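NADH:ubiquinone oxidoreductase, Na translocating, F subunit (Porphyromonas gingivalis, PDB 2R6H) is the F subunit of a Na-translocating oxidoreductase complex, here its flavin- and nucleotide-binding region of the ferredoxin reductase type, with FAD bound. Local coordinates at residues V20-E26 / N198-Y202; F150-T155 / E257-C261; E203-R207 / K217-A221. One frame throughout, in Å; residues are numbered along the deposited sequence.

Contact 1 (V20-E26 / N198-Y202); sequences VSTFIKE and NEIFY. With SO4 (sulfate ion), chain F.
Residues 20-23 form the turn of the beta-hairpin joining strands 9-19 and 24-30, and 24-26 open the second strand; Val20 N and Ser21 N both donate to Ile24 O (2.8 and 3.2 Å). Against this turn lies segment 198-202, the end of a 3-10 turn (198-199) followed by loop, with Ser21 CA 4.8 Å from Glu199 CA and Val20 CA 6.3 Å from Phe201 CA. Val20 points its CB toward that segment and sets CG1 over a face of the Phe201 ring (chi1 p), a CH-pi contact 3.5 Å from the centroid. Ser21 packs CB on Glu199 O at 3.8 Å. Thr22 OG1 donates a short 2.5 Å hydrogen bond to Glu199 OE2, and Thr22 N a weak one at 3.0 Å. In this two-domain ferredoxin reductase-like fold, the turn belongs to the antiparallel flavin-domain sheet and 198-202 leads into helix 203-212 of the nucleotide domain, so the contact bridges the domains. Ile24 CD1 meets Phe201 CE2 obliquely at 3.8 Å. Glu26, chi1 and chi2 t, brings OE2 to 2.9 Å from Tyr202 OH, which also has Asn104 as partner. Tyr202, left-handed at the N-cap position, donates weakly from N to sulfate O1 at 3.2 Å.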
loop_
_atom_site.group_PDB
_atom_site.type_symbol
_atom_site.label_atom_id
_atom_site.label_comp_id
_atom_site.label_asym_id
_atom_site.label_seq_id
_atom_site.Cartn_x
_atom_site.Cartn_y
_atom_site.Cartn_z
ATOM N N VAL A 20 -6.369 6.685 6.401
ATOM C CA VAL A 20 -6.285 5.359 6.983
ATOM C C VAL A 20 -4.957 5.229 7.795
ATOM O O VAL A 20 -4.817 4.396 8.697
ATOM C CB VAL A 20 -6.497 4.307 5.871
ATOM C CG1 VAL A 20 -5.173 3.796 5.310
ATOM C CG2 VAL A 20 -7.370 3.189 6.367
ATOM N N SER A 21 -4.002 6.100 7.480
ATOM C CA SER A 21 -2.831 6.324 8.319
ATOM C C SER A 21 -2.519 7.786 8.153
ATOM O O SER A 21 -3.349 8.529 7.646
ATOM C CB SER A 21 -1.650 5.527 7.823
ATOM O OG SER A 21 -1.207 6.093 6.611
ATOM N N THR A 22 -1.321 8.210 8.530
ATOM C CA THR A 22 -1.009 9.636 8.424
ATOM C C THR A 22 -0.864 10.144 6.981
ATOM O O THR A 22 -1.256 11.263 6.664
ATOM C CB THR A 22 0.231 10.017 9.209
ATOM O OG1 THR A 22 -0.026 9.853 10.606
ATOM C CG2 THR A 22 0.562 11.474 8.942
ATOM N N PHE A 23 -0.312 9.315 6.110
ATOM C CA PHE A 23 -0.098 9.735 4.747
ATOM C C PHE A 23 -0.727 8.802 3.698
ATOM O O PHE A 23 -0.423 8.888 2.497
ATOM C CB PHE A 23 1.389 9.899 4.517
ATOM C CG PHE A 23 2.004 10.935 5.377
ATOM C CD1 PHE A 23 1.515 12.229 5.373
ATOM C CD2 PHE A 23 3.077 10.629 6.188
ATOM C CE1 PHE A 23 2.091 13.204 6.176
ATOM C CE2 PHE A 23 3.652 11.594 6.990
ATOM C CZ PHE A 23 3.164 12.878 6.985
ATOM N N ILE A 24 -1.613 7.916 4.140
ATOM C CA ILE A 24 -2.339 7.072 3.199
ATOM C C ILE A 24 -3.847 7.194 3.376
ATOM O O ILE A 24 -4.396 6.843 4.424
ATOM C CB ILE A 24 -1.903 5.621 3.308
ATOM C CG1 ILE A 24 -0.381 5.574 3.374
ATOM C CG2 ILE A 24 -2.411 4.847 2.111
ATOM C CD1 ILE A 24 0.175 4.220 3.637
ATOM N N LYS A 25 -4.503 7.734 2.355
ATOM C CA LYS A 25 -5.954 7.742 2.305
ATOM C C LYS A 25 -6.452 6.451 1.674
ATOM O O LYS A 25 -5.834 5.912 0.746
ATOM C CB LYS A 25 -6.473 8.942 1.517
ATOM C CG LYS A 25 -6.749 10.125 2.384
ATOM C CD LYS A 25 -6.852 11.397 1.576
ATOM C CE LYS A 25 -7.169 12.567 2.483
ATOM N NZ LYS A 25 -8.363 12.280 3.327
ATOM N N GLU A 26 -7.562 5.947 2.200
ATOM C CA GLU A 26 -8.236 4.834 1.569
ATOM C C GLU A 26 -9.243 5.420 0.602
ATOM O O GLU A 26 -10.291 5.917 1.002
ATOM C CB GLU A 26 -8.914 3.947 2.592
ATOM C CG GLU A 26 -9.372 2.657 1.998
ATOM C CD GLU A 26 -10.377 1.957 2.867
ATOM O OE1 GLU A 26 -11.024 2.639 3.692
ATOM O OE2 GLU A 26 -10.517 0.726 2.726
ATOM N N ASN A 198 0.374 4.002 15.242
ATOM C CA ASN A 198 -0.682 4.826 14.657
ATOM C C ASN A 198 -0.831 4.601 13.157
ATOM O O ASN A 198 -1.888 4.879 12.571
ATOM C CB ASN A 198 -0.389 6.309 14.928
ATOM C CG ASN A 198 -1.572 7.228 14.612
ATOM O OD1 ASN A 198 -2.710 6.967 15.003
ATOM N ND2 ASN A 198 -1.289 8.322 13.918
ATOM N N GLU A 199 0.228 4.085 12.542
ATOM C CA GLU A 199 0.289 3.968 11.094
ATOM C C GLU A 199 -0.173 2.616 10.545
ATOM O O GLU A 199 -0.102 2.359 9.343
ATOM C CB GLU A 199 1.698 4.300 10.610
ATOM C CG GLU A 199 1.861 5.740 10.148
ATOM C CD GLU A 199 1.381 6.765 11.167
ATOM O OE1 GLU A 199 2.074 6.985 12.188
ATOM O OE2 GLU A 199 0.319 7.374 10.931
ATOM N N ILE A 200 -0.666 1.752 11.416
ATOM C CA ILE A 200 -1.157 0.464 10.968
ATOM C C ILE A 200 -2.586 0.598 10.472
ATOM O O ILE A 200 -3.369 1.370 11.026
ATOM C CB ILE A 200 -1.151 -0.534 12.114
ATOM C CG1 ILE A 200 0.265 -0.662 12.684
ATOM C CG2 ILE A 200 -1.702 -1.882 11.644
ATOM C CD1 ILE A 200 0.302 -1.030 14.170
ATOM N N PHE A 201 -2.929 -0.144 9.427
ATOM C CA PHE A 201 -4.317 -0.227 8.997
ATOM C C PHE A 201 -4.625 -1.592 8.383
ATOM O O PHE A 201 -3.717 -2.312 7.969
ATOM C CB PHE A 201 -4.686 0.915 8.041
ATOM C CG PHE A 201 -3.781 1.033 6.850
ATOM C CD1 PHE A 201 -4.165 0.529 5.618
ATOM C CD2 PHE A 201 -2.545 1.652 6.957
ATOM C CE1 PHE A 201 -3.330 0.637 4.511
ATOM C CE2 PHE A 201 -1.714 1.760 5.851
ATOM C CZ PHE A 201 -2.111 1.252 4.630
ATOM N N TYR A 202 -5.912 -1.935 8.354
ATOM C CA TYR A 202 -6.401 -3.225 7.869
ATOM C C TYR A 202 -6.096 -4.377 8.806
ATOM O O TYR A 202 -6.239 -5.527 8.415
ATOM C CB TYR A 202 -5.868 -3.559 6.473
ATOM C CG TYR A 202 -6.390 -2.673 5.372
ATOM C CD1 TYR A 202 -7.699 -2.206 5.382
ATOM C CD2 TYR A 202 -5.578 -2.324 4.307
ATOM C CE1 TYR A 202 -8.175 -1.399 4.374
ATOM C CE2 TYR A 202 -6.037 -1.516 3.287
ATOM C CZ TYR A 202 -7.335 -1.060 3.324
ATOM O OH TYR A 202 -7.779 -0.267 2.298
HETATM S S SO4 F . -8.585 -1.751 11.166
HETATM O O1 SO4 F . -7.433 -0.884 10.926
HETATM O O2 SO4 F . -8.127 -3.131 11.312
HETATM O O3 SO4 F . -9.269 -1.348 12.394
HETATM O O4 SO4 F . -9.498 -1.647 10.027
#

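Contact 2 (F150-T155 / E257-C261); sequences FHIQDT and EYYMC
Two hydrogen bonds fasten the loop 150-155 to strand 257-261: Thr155 OG1 donates to Glu257 OE2 at 2.8 Å, and Gln153 N to Tyr259 OH at 3.0 Å and 161°. Tyr259 OH in turn donates a hydrogen bond to Glu257 OE1 at 3.1 Å, linking the two acceptor side chains; that carboxylate is also salt-bridged to Arg186. Within the loop, Gln153 folds back (chi1 and chi2 both m) so that NE2 donates to His151 O at 2.9 Å, while an inverse gamma turn centred on Asp154 brings Thr155 round to Glu257. The loop connects strand 140-147 of the antiparallel flavin-domain sheet to strand 158-164 of the parallel Rossmann-like sheet, and runs roughly antiparallel to strand 256-261, 157° between end-to-end directions. Their backbones stay apart, Ile152 CA 8.3 Å from Tyr259 CA and Gln153 CA 8.4 Å from Glu257 CA, so side chains span the gap. Tyr259, chi1 m, points toward the loop; His151 O lies at its ring edge, 3.9 Å from CE1. Phe150, chi1 t, places CE2 4.3 Å from Tyr259 CD1 at the same ring's edge, and its CZ lies 4.2 Å from Met260 O (selenomethionine). Phe285 stacks on the Tyr259 ring.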
loop_
_atom_site.group_PDB
_atom_site.type_symbol
_atom_site.label_atom_id
_atom_site.label_comp_id
_atom_site.label_asym_id
_atom_site.label_seq_id
_atom_site.Cartn_x
_atom_site.Cartn_y
_atom_site.Cartn_z
ATOM N N PHE A 150 1.701 -8.494 -11.929
ATOM C CA PHE A 150 2.086 -8.920 -10.590
ATOM C C PHE A 150 1.045 -9.858 -9.988
ATOM O O PHE A 150 0.058 -9.412 -9.402
ATOM C CB PHE A 150 2.288 -7.707 -9.679
ATOM C CG PHE A 150 2.677 -8.062 -8.273
ATOM C CD1 PHE A 150 1.890 -7.673 -7.202
ATOM C CD2 PHE A 150 3.830 -8.787 -8.020
ATOM C CE1 PHE A 150 2.244 -7.998 -5.907
ATOM C CE2 PHE A 150 4.190 -9.116 -6.728
ATOM C CZ PHE A 150 3.396 -8.721 -5.670
ATOM N N HIS A 151 1.199 -11.210 -10.089
ATOM C CA HIS A 151 0.138 -12.143 -9.711
ATOM C C HIS A 151 0.656 -13.369 -8.950
ATOM O O HIS A 151 1.807 -13.778 -9.117
ATOM C CB HIS A 151 -0.640 -12.613 -10.953
ATOM C CG HIS A 151 -1.221 -11.499 -11.780
ATOM N ND1 HIS A 151 -1.078 -11.439 -13.147
ATOM C CD2 HIS A 151 -1.949 -10.414 -11.424
ATOM C CE1 HIS A 151 -1.688 -10.354 -13.601
ATOM N NE2 HIS A 151 -2.222 -9.717 -12.578
ATOM N N ILE A 152 -0.230 -13.970 -8.154
ATOM C CA ILE A 152 0.083 -15.193 -7.425
ATOM C C ILE A 152 0.520 -16.304 -8.373
ATOM O O ILE A 152 -0.039 -16.463 -9.459
ATOM C CB ILE A 152 -1.122 -15.681 -6.599
ATOM C CG1 ILE A 152 -1.733 -14.521 -5.810
ATOM C CG2 ILE A 152 -0.705 -16.806 -5.664
ATOM C CD1 ILE A 152 -3.135 -14.794 -5.309
ATOM N N GLN A 153 1.523 -17.070 -7.957
ATOM C CA GLN A 153 1.972 -18.225 -8.720
ATOM C C GLN A 153 1.132 -19.454 -8.397
ATOM O O GLN A 153 0.774 -19.687 -7.243
ATOM C CB GLN A 153 3.450 -18.508 -8.447
ATOM C CG GLN A 153 4.352 -17.300 -8.628
ATOM C CD GLN A 153 4.356 -16.786 -10.054
ATOM O OE1 GLN A 153 4.844 -17.454 -10.966
ATOM N NE2 GLN A 153 3.811 -15.591 -10.254
ATOM N N ASP A 154 0.821 -20.238 -9.422
ATOM C CA ASP A 154 0.209 -21.544 -9.225
ATOM C C ASP A 154 1.220 -22.546 -8.678
ATOM O O ASP A 154 1.816 -23.317 -9.429
ATOM C CB ASP A 154 -0.399 -22.055 -10.531
ATOM C CG ASP A 154 -1.483 -21.141 -11.067
ATOM O OD1 ASP A 154 -1.935 -20.249 -10.317
ATOM O OD2 ASP A 154 -1.883 -21.313 -12.237
ATOM N N THR A 155 1.409 -22.522 -7.363
ATOM C CA THR A 155 2.225 -23.519 -6.678
ATOM C C THR A 155 1.529 -24.001 -5.409
ATOM O O THR A 155 0.491 -23.466 -5.018
ATOM C CB THR A 155 3.607 -22.950 -6.307
ATOM O OG1 THR A 155 3.996 -21.964 -7.273
ATOM C CG2 THR A 155 4.650 -24.057 -6.272
ATOM N N GLU A 257 8.074 -18.612 -1.839
ATOM C CA GLU A 257 7.828 -17.531 -2.771
ATOM C C GLU A 257 7.652 -16.286 -1.934
ATOM O O GLU A 257 6.936 -16.291 -0.938
ATOM C CB GLU A 257 6.595 -17.810 -3.639
ATOM C CG GLU A 257 6.901 -18.656 -4.879
ATOM C CD GLU A 257 5.748 -19.560 -5.307
ATOM O OE1 GLU A 257 4.593 -19.308 -4.871
ATOM O OE2 GLU A 257 6.018 -20.520 -6.082
ATOM N N TYR A 258 8.348 -15.230 -2.332
ATOM C CA TYR A 258 8.333 -13.960 -1.625
ATOM C C TYR A 258 7.540 -12.927 -2.415
ATOM O O TYR A 258 7.946 -12.514 -3.504
ATOM C CB TYR A 258 9.768 -13.474 -1.424
ATOM C CG TYR A 258 10.545 -14.372 -0.511
ATOM C CD1 TYR A 258 11.216 -15.475 -0.996
ATOM C CD2 TYR A 258 10.583 -14.137 0.849
ATOM C CE1 TYR A 258 11.907 -16.313 -0.156
ATOM C CE2 TYR A 258 11.278 -14.965 1.695
ATOM C CZ TYR A 258 11.934 -16.049 1.187
ATOM O OH TYR A 258 12.622 -16.872 2.037
ATOM N N TYR A 259 6.400 -12.508 -1.889
ATOM C CA TYR A 259 5.683 -11.425 -2.535
ATOM C C TYR A 259 5.859 -10.169 -1.713
ATOM O O TYR A 259 5.389 -10.093 -0.591
ATOM C CB TYR A 259 4.205 -11.784 -2.715
ATOM C CG TYR A 259 3.995 -13.045 -3.528
ATOM C CD1 TYR A 259 3.768 -12.990 -4.898
ATOM C CD2 TYR A 259 4.050 -14.291 -2.928
ATOM C CE1 TYR A 259 3.594 -14.149 -5.637
ATOM C CE2 TYR A 259 3.872 -15.449 -3.659
ATOM C CZ TYR A 259 3.645 -15.375 -5.008
ATOM O OH TYR A 259 3.474 -16.538 -5.710
HETATM N N MSE A 260 6.568 -9.188 -2.246
HETATM C CA MSE A 260 6.710 -7.946 -1.513
HETATM C C MSE A 260 6.291 -6.740 -2.326
HETATM O O MSE A 260 6.388 -6.737 -3.543
HETATM C CB MSE A 260 8.133 -7.768 -0.996
HETATM C CG MSE A 260 9.031 -6.936 -1.874
HETATM SE SE MSE A 260 10.805 -6.749 -1.066
HETATM C CE MSE A 260 10.249 -6.378 0.755
ATOM N N CYS A 261 5.794 -5.726 -1.631
ATOM C CA CYS A 261 5.590 -4.422 -2.221
ATOM C C CYS A 261 5.815 -3.358 -1.168
ATOM O O CYS A 261 5.244 -3.412 -0.084
ATOM C CB CYS A 261 4.196 -4.283 -2.804
ATOM S SG CYS A 261 4.040 -2.790 -3.805
#

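Contact 3 (E203-R207 / K217-A221); sequences EEDFR and KFHIA. With SO4 (sulfate ion), chain F.
This is helix-on-strand packing inside a beta-alpha-beta unit of the Rossmann-like nucleotide domain: helix 203-212 follows strand 188-194 and leads into strand 216-222, an outermost strand of the parallel sheet. The axes of 203-207 and 217-221 approach to 9.0 Å with a signed crossing angle of -148°, roughly antiparallel. Phe206 CA and Phe218 CA, 6.6 Å apart, mark the closest backbone approach. Both point their CB atoms toward the other segment, Phe206 with chi1 m and Phe218 with chi1 t. Phe206 CB sits over a face of the Phe218 ring, a CH-pi contact 4.0 Å from the centroid, and the two rings meet obliquely, centroids 4.6 Å apart and planes at 31°. Tyr190 on strand 188-194 joins both phenylalanines. At the helix start, Glu203, chi1 and chi2 t, brings CG to 4.1 Å from Phe218 CE1 and CD to 3.8 Å from Ile220 CD1. One turn on, Arg207 NE forms a salt bridge to Glu203 OE2 at 3.1 Å. Glu204 N donates to sulfate O2 at 2.7 Å. The Arg207 guanidinium, also salt-bridged to Glu210, reaches the strand backbone, NH1 donating to Phe218 O at 2.9 Å and 161°.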
loop_
_atom_site.group_PDB
_atom_site.type_symbol
_atom_site.label_atom_id
_atom_site.label_comp_id
_atom_site.label_asym_id
_atom_site.label_seq_id
_atom_site.Cartn_x
_atom_site.Cartn_y
_atom_site.Cartn_z
ATOM N N GLU A 203 -5.691 -4.085 10.039
ATOM C CA GLU A 203 -5.259 -5.154 10.926
ATOM C C GLU A 203 -6.350 -6.170 11.213
ATOM O O GLU A 203 -6.115 -7.372 11.129
ATOM C CB GLU A 203 -4.696 -4.631 12.241
ATOM C CG GLU A 203 -4.365 -5.784 13.185
ATOM C CD GLU A 203 -3.705 -5.362 14.491
ATOM O OE1 GLU A 203 -3.551 -4.137 14.726
ATOM O OE2 GLU A 203 -3.333 -6.267 15.277
ATOM N N GLU A 204 -7.546 -5.711 11.548
ATOM C CA GLU A 204 -8.582 -6.650 11.937
ATOM C C GLU A 204 -8.942 -7.601 10.788
ATOM O O GLU A 204 -9.132 -8.794 11.009
ATOM C CB GLU A 204 -9.799 -5.921 12.509
ATOM C CG GLU A 204 -10.982 -6.826 12.887
ATOM C CD GLU A 204 -10.699 -7.794 14.037
ATOM O OE1 GLU A 204 -9.634 -7.675 14.694
ATOM O OE2 GLU A 204 -11.557 -8.677 14.272
ATOM N N ASP A 205 -9.011 -7.076 9.566
ATOM C CA ASP A 205 -9.183 -7.894 8.367
ATOM C C ASP A 205 -8.355 -9.163 8.458
ATOM O O ASP A 205 -8.842 -10.261 8.193
ATOM C CB ASP A 205 -8.728 -7.130 7.119
ATOM C CG ASP A 205 -9.682 -6.010 6.720
ATOM O OD1 ASP A 205 -10.653 -5.756 7.465
ATOM O OD2 ASP A 205 -9.451 -5.386 5.654
ATOM N N PHE A 206 -7.087 -8.995 8.815
ATOM C CA PHE A 206 -6.145 -10.109 8.906
ATOM C C PHE A 206 -6.301 -10.955 10.184
ATOM O O PHE A 206 -6.173 -12.174 10.125
ATOM C CB PHE A 206 -4.699 -9.611 8.746
ATOM C CG PHE A 206 -4.445 -8.881 7.460
ATOM C CD1 PHE A 206 -4.433 -9.558 6.255
ATOM C CD2 PHE A 206 -4.216 -7.517 7.456
ATOM C CE1 PHE A 206 -4.209 -8.889 5.064
ATOM C CE2 PHE A 206 -3.986 -6.837 6.265
ATOM C CZ PHE A 206 -3.981 -7.530 5.069
ATOM N N ARG A 207 -6.574 -10.324 11.328
ATOM C CA ARG A 207 -6.857 -11.086 12.549
ATOM C C ARG A 207 -8.017 -12.048 12.339
ATOM O O ARG A 207 -8.003 -13.162 12.841
ATOM C CB ARG A 207 -7.169 -10.177 13.740
ATOM C CG ARG A 207 -6.000 -9.347 14.217
ATOM C CD ARG A 207 -4.696 -10.120 14.181
ATOM N NE ARG A 207 -3.559 -9.235 14.443
ATOM C CZ ARG A 207 -2.288 -9.530 14.165
ATOM N NH1 ARG A 207 -1.978 -10.696 13.608
ATOM N NH2 ARG A 207 -1.327 -8.653 14.440
ATOM N N LYS A 217 -0.524 -16.375 8.927
ATOM C CA LYS A 217 -0.078 -15.549 10.043
ATOM C C LYS A 217 0.229 -14.136 9.577
ATOM O O LYS A 217 0.725 -13.918 8.470
ATOM C CB LYS A 217 1.149 -16.154 10.720
ATOM C CG LYS A 217 0.912 -17.520 11.306
ATOM C CD LYS A 217 0.348 -17.434 12.703
ATOM C CE LYS A 217 0.265 -18.834 13.324
ATOM N NZ LYS A 217 0.578 -18.879 14.803
ATOM N N PHE A 218 -0.074 -13.177 10.437
ATOM C CA PHE A 218 0.151 -11.782 10.135
ATOM C C PHE A 218 0.960 -11.167 11.256
ATOM O O PHE A 218 0.593 -11.273 12.416
ATOM C CB PHE A 218 -1.194 -11.076 10.017
ATOM C CG PHE A 218 -1.092 -9.596 9.810
ATOM C CD1 PHE A 218 -1.723 -8.721 10.682
ATOM C CD2 PHE A 218 -0.381 -9.078 8.741
ATOM C CE1 PHE A 218 -1.655 -7.355 10.502
ATOM C CE2 PHE A 218 -0.301 -7.702 8.551
ATOM C CZ PHE A 218 -0.939 -6.839 9.438
ATOM N N HIS A 219 2.071 -10.538 10.911
ATOM C CA HIS A 219 2.898 -9.882 11.907
ATOM C C HIS A 219 3.137 -8.436 11.538
ATOM O O HIS A 219 3.463 -8.129 10.397
ATOM C CB HIS A 219 4.253 -10.570 12.020
ATOM C CG HIS A 219 4.178 -11.981 12.501
ATOM N ND1 HIS A 219 4.463 -13.059 11.693
ATOM C CD2 HIS A 219 3.848 -12.490 13.713
ATOM C CE1 HIS A 219 4.308 -14.176 12.383
ATOM N NE2 HIS A 219 3.938 -13.857 13.610
ATOM N N ILE A 220 3.002 -7.553 12.519
ATOM C CA ILE A 220 3.352 -6.150 12.348
ATOM C C ILE A 220 4.713 -5.869 12.980
ATOM O O ILE A 220 5.024 -6.419 14.024
ATOM C CB ILE A 220 2.318 -5.275 13.029
ATOM C CG1 ILE A 220 1.032 -5.275 12.221
ATOM C CG2 ILE A 220 2.846 -3.874 13.212
ATOM C CD1 ILE A 220 -0.165 -5.023 13.070
ATOM N N ALA A 221 5.536 -5.043 12.342
ATOM C CA ALA A 221 6.821 -4.656 12.921
ATOM C C ALA A 221 6.979 -3.153 12.818
ATOM O O ALA A 221 6.866 -2.572 11.739
ATOM C CB ALA A 221 7.973 -5.358 12.230
HETATM S S SO4 F . -8.585 -1.751 11.166
HETATM O O1 SO4 F . -7.433 -0.884 10.926
HETATM O O2 SO4 F . -8.127 -3.131 11.312
HETATM O O3 SO4 F . -9.269 -1.348 12.394
HETATM O O4 SO4 F . -9.498 -1.647 10.027
#

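Overall arrangement
Contact 1 joins the hairpin turn of the antiparallel sheet to the nucleotide domain, while contact 2 lays the connection between the domains against the parallel sheet. Their segments alternate along the sequence: 20-26, 150-155, 198-202, 257-261. Their centres lie 24 Å apart. Contact 3 falls between 198-202 and 257-261 and is internal to the nucleotide domain. It follows contact 1 directly, since Tyr202 occupies the N-cap position of the helix that begins at Glu203; Ile200 CG2 packs on Ile220 CD1 at 3.8 Å, and one sulfate touches both. Contacts 2 and 3, centres 19 Å apart, use different strands of the same parallel sheet, 256-261 and 216-222.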